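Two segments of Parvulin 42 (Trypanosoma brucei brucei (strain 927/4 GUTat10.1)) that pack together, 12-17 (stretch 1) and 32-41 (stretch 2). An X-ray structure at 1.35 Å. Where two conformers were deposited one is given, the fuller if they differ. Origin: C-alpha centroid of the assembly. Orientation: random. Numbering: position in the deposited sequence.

Stretch 1, residues 12-17: LVKHKD
Stretch 2, residues 32-41: KITRSRADAI

Where a strand runs out into loop, the loop backbone can find partners in a neighbouring segment, as Parvulin 42 illustrates. Residues 12-13 end a strand and 14-17 are loop; residues 32-36 lead into a helix beginning at Arg-37. The register is antiparallel: CA atoms of Lys-16 and Thr-34 lie 4.6 Å apart, those of His-15 and Arg-35 5.1 Å, and those of Val-13 and Ala-40 5.8 Å.

Ile-33 (m, m; phi/psi -98/115) points toward stretch 1, its CG2 3.6 Å from His-15 CA. The CA-to-CB bond of Thr-34 (p; -116/-4) points away from stretch 1. Arg-35 (-66/154) then binds twice: its O accepts from Lys-16 N at 2.8 Å, while its side chain (p, t, p, chi4 87°) returns NH1 to Lys-14 O at 2.9 Å, edge-on to the guanidinium. Ser-36 (p; -76/165) caps the helix, OG accepting from Asp-39 N at 2.9 Å; Asp-39 OD2 reciprocates, taking Ser-36 N at 3.1 Å.

Arg-37 (t, t, t; -55/-46) sets its CA 4.0 Å from the ring centroid of His-15 (p, chi2 75°), over one face. A water bridges Arg-37 N and Asp-17 OD2, 2.9 Å from each. One turn into the helix, Ala-40 CB packs 3.8 Å from Val-13 CG1 (t) and approaches the His-15 ring edge.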

# COMPACT_ATOMS: atom_id res chain seq x y z
N LEU A 12 -0.08 -0.90 -2.92
CA LEU A 12 1.01 -0.24 -3.63
C LEU A 12 0.52 0.29 -4.97
O LEU A 12 -0.02 -0.46 -5.78
CB LEU A 12 2.18 -1.21 -3.87
CG LEU A 12 3.41 -0.60 -4.54
CD1 LEU A 12 4.10 0.42 -3.65
CD2 LEU A 12 4.40 -1.69 -4.92
N VAL A 13 0.73 1.58 -5.18
CA VAL A 13 0.44 2.24 -6.44
C VAL A 13 1.78 2.62 -7.05
O VAL A 13 2.51 3.43 -6.49
CB VAL A 13 -0.46 3.48 -6.23
CG1 VAL A 13 -0.72 4.19 -7.54
CG2 VAL A 13 -1.77 3.07 -5.58
N LYS A 14 2.11 2.03 -8.18
CA LYS A 14 3.40 2.25 -8.82
C LYS A 14 3.34 3.47 -9.71
O LYS A 14 2.28 4.05 -9.96
CB LYS A 14 3.80 1.01 -9.62
CG LYS A 14 4.09 -0.18 -8.74
CD LYS A 14 4.62 -1.36 -9.53
CE LYS A 14 4.91 -2.53 -8.62
NZ LYS A 14 5.82 -3.52 -9.28
N HIS A 15 4.50 3.88 -10.21
CA HIS A 15 4.56 4.90 -11.24
C HIS A 15 5.73 4.57 -12.16
O HIS A 15 6.52 3.65 -11.87
CB HIS A 15 4.69 6.30 -10.64
CG HIS A 15 5.84 6.46 -9.70
ND1 HIS A 15 7.14 6.57 -10.13
CD2 HIS A 15 5.88 6.56 -8.35
CE1 HIS A 15 7.94 6.73 -9.08
NE2 HIS A 15 7.19 6.72 -7.99
N LYS A 16 5.85 5.32 -13.26
CA LYS A 16 6.80 5.00 -14.32
C LYS A 16 8.26 5.01 -13.87
O LYS A 16 9.11 4.40 -14.52
CB LYS A 16 6.64 5.98 -15.48
CG LYS A 16 7.10 7.39 -15.16
CD LYS A 16 6.79 8.38 -16.28
CE LYS A 16 7.53 9.71 -16.10
NZ LYS A 16 9.03 9.59 -16.14
N ASP A 17 8.55 5.72 -12.79
CA ASP A 17 9.93 5.90 -12.35
C ASP A 17 10.41 4.88 -11.32
O ASP A 17 11.56 4.96 -10.88
CB ASP A 17 10.16 7.32 -11.83
CG ASP A 17 10.10 8.37 -12.93
OD1 ASP A 17 10.30 8.01 -14.11
OD2 ASP A 17 9.87 9.55 -12.60
N LYS A 32 2.04 -2.77 -17.84
CA LYS A 32 3.10 -1.78 -17.72
C LYS A 32 2.55 -0.54 -17.04
O LYS A 32 1.45 -0.09 -17.37
CB LYS A 32 3.67 -1.43 -19.09
CG LYS A 32 4.81 -0.43 -19.07
CD LYS A 32 5.19 -0.00 -20.48
CE LYS A 32 6.10 1.21 -20.46
NZ LYS A 32 6.23 1.82 -21.81
N ILE A 33 3.30 0.01 -16.09
CA ILE A 33 2.89 1.20 -15.35
C ILE A 33 3.56 2.42 -15.97
O ILE A 33 4.78 2.52 -15.96
CB ILE A 33 3.31 1.11 -13.87
CG1 ILE A 33 2.75 -0.15 -13.22
CG2 ILE A 33 2.84 2.35 -13.11
CD1 ILE A 33 1.24 -0.30 -13.34
N THR A 34 2.75 3.32 -16.53
CA THR A 34 3.26 4.50 -17.21
C THR A 34 2.86 5.82 -16.54
O THR A 34 3.32 6.88 -16.97
CB THR A 34 2.80 4.55 -18.66
OG1 THR A 34 1.38 4.34 -18.71
CG2 THR A 34 3.47 3.45 -19.46
N ARG A 35 2.05 5.77 -15.48
CA ARG A 35 1.58 6.99 -14.82
C ARG A 35 2.74 7.71 -14.17
O ARG A 35 3.76 7.10 -13.83
CB ARG A 35 0.48 6.69 -13.79
CG ARG A 35 0.96 6.07 -12.49
CD ARG A 35 -0.18 5.95 -11.49
NE ARG A 35 -1.21 5.02 -11.92
CZ ARG A 35 -1.19 3.71 -11.70
NH1 ARG A 35 -0.19 3.14 -11.06
NH2 ARG A 35 -2.19 2.95 -12.13
N SER A 36 2.61 9.01 -14.00
CA SER A 36 3.66 9.80 -13.38
C SER A 36 3.64 9.58 -11.88
O SER A 36 2.67 9.08 -11.31
CB SER A 36 3.43 11.27 -13.66
OG SER A 36 2.31 11.72 -12.93
N ARG A 37 4.72 9.98 -11.23
CA ARG A 37 4.79 9.98 -9.78
C ARG A 37 3.61 10.78 -9.20
O ARG A 37 2.93 10.33 -8.27
CB ARG A 37 6.12 10.58 -9.33
CG ARG A 37 6.27 10.67 -7.82
CD ARG A 37 7.60 11.26 -7.43
NE ARG A 37 7.66 11.54 -6.00
CZ ARG A 37 7.34 12.71 -5.45
NH1 ARG A 37 6.97 13.74 -6.21
NH2 ARG A 37 7.42 12.87 -4.14
N ALA A 38 3.35 11.95 -9.75
CA ALA A 38 2.25 12.77 -9.28
C ALA A 38 0.93 12.04 -9.42
O ALA A 38 0.08 12.13 -8.52
CB ALA A 38 2.22 14.10 -10.02
N ASP A 39 0.74 11.35 -10.53
CA ASP A 39 -0.48 10.59 -10.74
C ASP A 39 -0.64 9.52 -9.65
O ASP A 39 -1.74 9.31 -9.15
CB ASP A 39 -0.46 9.88 -12.09
CG ASP A 39 -0.52 10.83 -13.28
OD1 ASP A 39 -0.92 12.00 -13.16
OD2 ASP A 39 -0.13 10.34 -14.37
N ALA A 40 0.44 8.83 -9.30
CA ALA A 40 0.39 7.78 -8.28
C ALA A 40 0.02 8.37 -6.92
O ALA A 40 -0.78 7.79 -6.18
CB ALA A 40 1.72 7.06 -8.19
N ILE A 41 0.61 9.50 -6.57
CA ILE A 41 0.27 10.16 -5.32
C ILE A 41 -1.19 10.55 -5.29
O ILE A 41 -1.88 10.31 -4.30
CB ILE A 41 1.17 11.38 -5.12
CG1 ILE A 41 2.63 10.93 -4.90
CG2 ILE A 41 0.71 12.23 -3.94
CD1 ILE A 41 3.64 12.07 -4.96
O HOH W 1 7.15 10.51 -12.70